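PDB 5NV9: Sodium/sialic acid symporter SiaT from Proteus mirabilis, which couples the inward sodium gradient to the uptake of the sialic acid N-acetylneuraminic acid across the bacterial inner membrane, letting host-derived sugar serve as an energy source. Local coordinates for residues M151-D154 with P155-I159; V136-I139 with T140-V144. All coordinates share one frame; numbering follows the deposited sequence.

Interaction 1: residues M151-D154 with P155-I159; sequences MGID and PVVLI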
HETATM    1  N   MSE A 151      -8.229 -14.984  18.796  1.00 52.76           N
HETATM    2  CA  MSE A 151      -9.512 -14.283  18.922  1.00 55.19           C
HETATM    3  C   MSE A 151     -10.642 -15.191  19.335  1.00 50.21           C
HETATM    4  O   MSE A 151     -11.650 -14.721  19.846  1.00 51.10           O
HETATM    5  CB  MSE A 151      -9.943 -13.585  17.627  1.00 60.49           C
HETATM    6  CG  MSE A 151      -8.911 -12.619  17.038  1.00 67.65           C
HETATM    7 SE   MSE A 151      -8.931 -10.850  17.915  1.00 74.96          SE
HETATM    8  CE  MSE A 151      -7.600 -11.331  19.299  1.00 69.31           C
ATOM      9  N   GLY A 152     -10.520 -16.484  19.093  1.00 46.47           N
ATOM     10  CA  GLY A 152     -11.591 -17.420  19.429  1.00 46.84           C
ATOM     11  C   GLY A 152     -12.786 -17.414  18.490  1.00 47.32           C
ATOM     12  O   GLY A 152     -13.893 -17.846  18.866  1.00 48.29           O
ATOM     13  N   ILE A 153     -12.602 -16.918  17.270  1.00 42.17           N
ATOM     14  CA  ILE A 153     -13.678 -17.013  16.291  1.00 38.96           C
ATOM     15  C   ILE A 153     -13.210 -17.664  15.021  1.00 34.93           C
ATOM     16  O   ILE A 153     -12.009 -17.779  14.747  1.00 33.83           O
ATOM     17  CB  ILE A 153     -14.346 -15.640  16.010  1.00 43.41           C
ATOM     18  CG1 ILE A 153     -13.277 -14.546  15.804  1.00 42.05           C
ATOM     19  CG2 ILE A 153     -15.303 -15.289  17.152  1.00 43.28           C
ATOM     20  CD1 ILE A 153     -13.827 -13.235  15.273  1.00 46.00           C
ATOM     21  N   ASP A 154     -14.178 -18.133  14.252  1.00 38.10           N
ATOM     22  CA  ASP A 154     -13.871 -18.726  12.960  1.00 39.56           C
ATOM     23  C   ASP A 154     -13.198 -17.684  12.016  1.00 37.57           C
ATOM     24  O   ASP A 154     -13.593 -16.503  12.005  1.00 31.94           O
ATOM     25  CB  ASP A 154     -15.140 -19.275  12.297  1.00 39.38           C
ATOM     26  CG  ASP A 154     -14.813 -20.311  11.238  1.00 43.62           C
ATOM     27  OD1 ASP A 154     -14.511 -21.439  11.631  1.00 52.36           O
ATOM     28  OD2 ASP A 154     -14.778 -20.001  10.028  1.00 46.89           O
ATOM     29  N   PRO A 155     -12.229 -18.135  11.195  1.00 40.29           N
ATOM     30  CA  PRO A 155     -11.638 -17.323  10.131  1.00 39.66           C
ATOM     31  C   PRO A 155     -12.636 -16.510   9.323  1.00 37.93           C
ATOM     32  O   PRO A 155     -12.396 -15.335   9.066  1.00 34.43           O
ATOM     33  CB  PRO A 155     -10.980 -18.363   9.223  1.00 41.58           C
ATOM     34  CG  PRO A 155     -10.570 -19.430  10.130  1.00 41.86           C
ATOM     35  CD  PRO A 155     -11.610 -19.475  11.239  1.00 43.58           C
ATOM     36  N   VAL A 156     -13.773 -17.108   8.973  1.00 34.96           N
ATOM     37  CA  VAL A 156     -14.768 -16.423   8.143  1.00 31.65           C
ATOM     38  C   VAL A 156     -15.483 -15.266   8.815  1.00 29.13           C
ATOM     39  O   VAL A 156     -15.759 -14.266   8.174  1.00 28.40           O
ATOM     40  CB  VAL A 156     -15.749 -17.432   7.541  1.00 34.56           C
ATOM     41  CG1 VAL A 156     -16.918 -16.718   6.868  1.00 35.40           C
ATOM     42  CG2 VAL A 156     -14.980 -18.354   6.585  1.00 34.55           C
ATOM     43  N   VAL A 157     -15.755 -15.376  10.113  1.00 31.24           N
ATOM     44  CA  VAL A 157     -16.307 -14.281  10.866  1.00 29.17           C
ATOM     45  C   VAL A 157     -15.292 -13.119  10.927  1.00 29.09           C
ATOM     46  O   VAL A 157     -15.622 -11.934  10.761  1.00 23.07           O
ATOM     47  CB  VAL A 157     -16.658 -14.736  12.286  1.00 32.13           C
ATOM     48  CG1 VAL A 157     -17.092 -13.539  13.122  1.00 32.64           C
ATOM     49  CG2 VAL A 157     -17.725 -15.826  12.252  1.00 31.92           C
ATOM     50  N   LEU A 158     -14.049 -13.487  11.118  1.00 27.89           N
ATOM     51  CA  LEU A 158     -12.979 -12.529  11.109  1.00 31.40           C
ATOM     52  C   LEU A 158     -12.909 -11.796   9.747  1.00 32.18           C
ATOM     53  O   LEU A 158     -12.689 -10.570   9.672  1.00 26.07           O
ATOM     54  CB  LEU A 158     -11.689 -13.251  11.451  1.00 31.70           C
ATOM     55  CG  LEU A 158     -10.553 -12.652  12.259  1.00 34.94           C
ATOM     56  CD1 LEU A 158     -10.998 -11.928  13.531  1.00 35.49           C
ATOM     57  CD2 LEU A 158      -9.616 -13.785  12.661  1.00 34.69           C
ATOM     58  N   ILE A 159     -13.135 -12.535   8.668  1.00 29.16           N
ATOM     59  CA  ILE A 159     -13.166 -11.924   7.356  1.00 30.39           C
ATOM     60  C   ILE A 159     -14.368 -11.004   7.196  1.00 28.48           C
ATOM     61  O   ILE A 159     -14.266  -9.981   6.495  1.00 27.89           O
ATOM     62  CB  ILE A 159     -13.128 -12.998   6.259  1.00 29.29           C
ATOM     63  CG1 ILE A 159     -11.772 -13.665   6.298  1.00 33.51           C
ATOM     64  CG2 ILE A 159     -13.403 -12.409   4.907  1.00 30.80           C
ATOM     65  CD1 ILE A 159     -11.628 -14.900   5.435  1.00 36.32           C
TER
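Asp-154 and Val-156 meet where the periplasmic turn after helix 118-151 passes into helix 155-203, and the aspartate side chain can be followed outward to see how that helix is started. Its CB lies against the proline that comes next, 3.7 Å from Pro-155 CD. One bond further, CG comes nearer to CD itself, 3.3 Å away. At the tip the two oxygens differ in their work: OD1 stays 3.5 Å from Pro-155 CD, whereas OD2 accepts from the backbone N of Val-156 at 3.2 Å. That bond is nearly straight at hydrogen, 168°; the donor comes on the anti side of OD2 and well out of the carboxylate plane. With CG anti to the backbone N (chi1 -159°), the carboxylate is carried forward over the start of the helix. This is an N-cap: Asp-154 stands just before the first helical residue, and its carboxylate accepts from an N-H of the first turn, which has no helical carbonyl before it. Pro-155, as the first helical residue, has no N-H that would need such a partner. The main chain of the aspartate joins in, its O accepting from Leu-158 N at 3.2 Å and only weakly from Val-157 N. Beside the cap, Ile-153 turns its side chain toward the same turn. Its CD1 touches Leu-158 CD1 at 3.6 Å and Val-157 CG1 at 3.9 Å, the isoleucine running roughly perpendicular to both side chains. The selenomethionine Met-151 adds CG against Leu-158 CD1, then bends so that its selenium leads away. Gly-152, with positive phi, turns the chain out of helix 118-151, and the O of Met-151 is hydrogen-bonded to Tyr-11 OH.

Interaction 2: residues V136-I139 with T140-V144; sequences VAII and TYLTV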
ATOM      1  N   VAL A 136      -5.639  -6.576  -1.648  1.00 25.33           N
ATOM      2  CA  VAL A 136      -6.715  -6.667  -0.701  1.00 26.15           C
ATOM      3  C   VAL A 136      -6.798  -8.100  -0.102  1.00 28.34           C
ATOM      4  O   VAL A 136      -6.935  -8.265   1.172  1.00 26.01           O
ATOM      5  CB  VAL A 136      -8.069  -6.312  -1.325  1.00 25.90           C
ATOM      6  CG1 VAL A 136      -9.222  -6.647  -0.385  1.00 27.76           C
ATOM      7  CG2 VAL A 136      -8.131  -4.844  -1.689  1.00 25.60           C
ATOM      8  N   ALA A 137      -6.756  -9.114  -0.986  1.00 26.29           N
ATOM      9  CA  ALA A 137      -6.857 -10.539  -0.558  1.00 26.26           C
ATOM     10  C   ALA A 137      -5.691 -10.910   0.361  1.00 24.17           C
ATOM     11  O   ALA A 137      -5.891 -11.479   1.426  1.00 27.93           O
ATOM     12  CB  ALA A 137      -6.928 -11.479  -1.740  1.00 25.45           C
ATOM     13  N   ILE A 138      -4.517 -10.451   0.004  1.00 25.24           N
ATOM     14  CA  ILE A 138      -3.316 -10.681   0.773  1.00 27.89           C
ATOM     15  C   ILE A 138      -3.355  -9.989   2.119  1.00 28.30           C
ATOM     16  O   ILE A 138      -2.959 -10.590   3.130  1.00 26.09           O
ATOM     17  CB  ILE A 138      -2.053 -10.340  -0.037  1.00 31.34           C
ATOM     18  CG1 ILE A 138      -1.903 -11.391  -1.155  1.00 36.21           C
ATOM     19  CG2 ILE A 138      -0.810 -10.422   0.837  1.00 34.28           C
ATOM     20  CD1 ILE A 138      -0.712 -11.241  -2.082  1.00 39.25           C
ATOM     21  N   ILE A 139      -3.824  -8.732   2.134  1.00 26.96           N
ATOM     22  CA  ILE A 139      -3.837  -7.926   3.338  1.00 24.64           C
ATOM     23  C   ILE A 139      -4.789  -8.631   4.333  1.00 25.45           C
ATOM     24  O   ILE A 139      -4.532  -8.697   5.505  1.00 23.81           O
ATOM     25  CB  ILE A 139      -4.276  -6.478   3.103  1.00 22.26           C
ATOM     26  CG1 ILE A 139      -3.100  -5.659   2.562  1.00 25.62           C
ATOM     27  CG2 ILE A 139      -4.728  -5.845   4.407  1.00 22.95           C
ATOM     28  CD1 ILE A 139      -3.507  -4.300   2.021  1.00 23.37           C
ATOM     29  N   THR A 140      -5.922  -9.085   3.819  1.00 25.47           N
ATOM     30  CA  THR A 140      -6.950  -9.732   4.615  1.00 25.60           C
ATOM     31  C   THR A 140      -6.485 -11.103   5.165  1.00 26.69           C
ATOM     32  O   THR A 140      -6.657 -11.416   6.341  1.00 23.87           O
ATOM     33  CB  THR A 140      -8.212  -9.808   3.753  1.00 24.41           C
ATOM     34  OG1 THR A 140      -8.569  -8.480   3.382  1.00 23.65           O
ATOM     35  CG2 THR A 140      -9.325 -10.478   4.472  1.00 27.66           C
ATOM     36  N   TYR A 141      -5.859 -11.884   4.304  1.00 28.78           N
ATOM     37  CA  TYR A 141      -5.215 -13.145   4.651  1.00 29.71           C
ATOM     38  C   TYR A 141      -4.197 -13.034   5.760  1.00 31.98           C
ATOM     39  O   TYR A 141      -4.320 -13.789   6.725  1.00 32.04           O
ATOM     40  CB  TYR A 141      -4.597 -13.784   3.391  1.00 34.07           C
ATOM     41  CG  TYR A 141      -3.888 -15.104   3.661  1.00 39.55           C
ATOM     42  CD1 TYR A 141      -4.592 -16.206   4.103  1.00 43.92           C
ATOM     43  CD2 TYR A 141      -2.527 -15.237   3.465  1.00 46.39           C
ATOM     44  CE1 TYR A 141      -3.955 -17.414   4.362  1.00 47.21           C
ATOM     45  CE2 TYR A 141      -1.881 -16.439   3.710  1.00 51.85           C
ATOM     46  CZ  TYR A 141      -2.608 -17.523   4.159  1.00 52.46           C
ATOM     47  OH  TYR A 141      -1.988 -18.728   4.402  1.00 66.76           O
ATOM     48  N   LEU A 142      -3.218 -12.109   5.652  1.00 29.12           N
ATOM     49  CA  LEU A 142      -2.227 -11.908   6.695  1.00 32.43           C
ATOM     50  C   LEU A 142      -2.844 -11.493   8.043  1.00 31.95           C
ATOM     51  O   LEU A 142      -2.419 -11.965   9.065  1.00 29.06           O
ATOM     52  CB  LEU A 142      -1.222 -10.824   6.365  1.00 32.44           C
ATOM     53  CG  LEU A 142      -0.362 -10.900   5.140  1.00 41.74           C
ATOM     54  CD1 LEU A 142       0.673  -9.777   5.278  1.00 44.64           C
ATOM     55  CD2 LEU A 142       0.291 -12.261   5.000  1.00 45.01           C
ATOM     56  N   THR A 143      -3.832 -10.601   8.014  1.00 27.24           N
ATOM     57  CA  THR A 143      -4.480 -10.127   9.216  1.00 27.54           C
ATOM     58  C   THR A 143      -5.130 -11.304   9.937  1.00 25.00           C
ATOM     59  O   THR A 143      -5.014 -11.435  11.159  1.00 23.73           O
ATOM     60  CB  THR A 143      -5.518  -9.022   8.848  1.00 27.55           C
ATOM     61  OG1 THR A 143      -4.894  -8.046   8.014  1.00 26.59           O
ATOM     62  CG2 THR A 143      -6.139  -8.343  10.040  1.00 28.13           C
ATOM     63  N   VAL A 144      -5.840 -12.129   9.179  1.00 26.06           N
ATOM     64  CA  VAL A 144      -6.426 -13.352   9.695  1.00 29.60           C
ATOM     65  C   VAL A 144      -5.345 -14.319  10.250  1.00 32.85           C
ATOM     66  O   VAL A 144      -5.495 -14.858  11.344  1.00 29.12           O
ATOM     67  CB  VAL A 144      -7.297 -14.084   8.633  1.00 28.30           C
ATOM     68  CG1 VAL A 144      -7.701 -15.472   9.137  1.00 29.83           C
ATOM     69  CG2 VAL A 144      -8.543 -13.279   8.301  1.00 26.74           C
TER
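Thr-140 and Thr-143 each bond back to a carbonyl one turn earlier in transmembrane helix 118-151 of this LeuT-fold symporter, the hydroxyl-to-carbonyl i to i-4 bond by which threonine commonly satisfies its OG1 within a membrane helix. Thr-140 OG1 donates to Val-136 O at 2.8 Å, and the same oxygen takes Thr-140 N at 3.0 Å, the two donors arriving from opposite faces of the carbonyl plane. The torsion that sets OG1 beside the backbone N, chi1 -59°, brings hydroxyl and amide to one acceptor. Ile-139 O repeats the pattern with Thr-143, whose OG1 donates to it at 2.6 Å, the hydroxyl oxygen tilted 25° from the carbonyl plane. Between them run the ordinary helical bonds from Tyr-141 N to Ala-137 O and from Leu-142 N to Ile-138 O, and Leu-142 CG lies 3.3 Å from Ile-138 O.

Further out, the Ile-139 side chain packs on Ser-343, a sodium ligand, and lies about 5 Å from the bound sialic acid, consistent with a second-shell place beside both sites. Ser-61 OG, tying this turn to helix 61-73, is hydrogen-bonded to both Ile-139 O and Thr-143 OG1.

In the fold
Two consecutive helices, 118-151 and 155-203, carry both contacts, with interaction 2 inside the first and interaction 1 at the junction that leads to the second. Their centres lie about 13 Å apart, and they meet directly where Ile-159 CG1 packs on Val-144 CG2 at 3.8 Å. Interaction 2 is buried near the substrate and sodium sites, where neutral hydroxyls share carbonyls already engaged in the helix. Interaction 1 is only partly buried, at the periplasmic end and away from the sites, and there a carboxylate serves an amide lacking a helical acceptor. Helix 370-398 touches both, through Val-396 against Pro-155 and Ile-159 in one and Tyr-141 in the other.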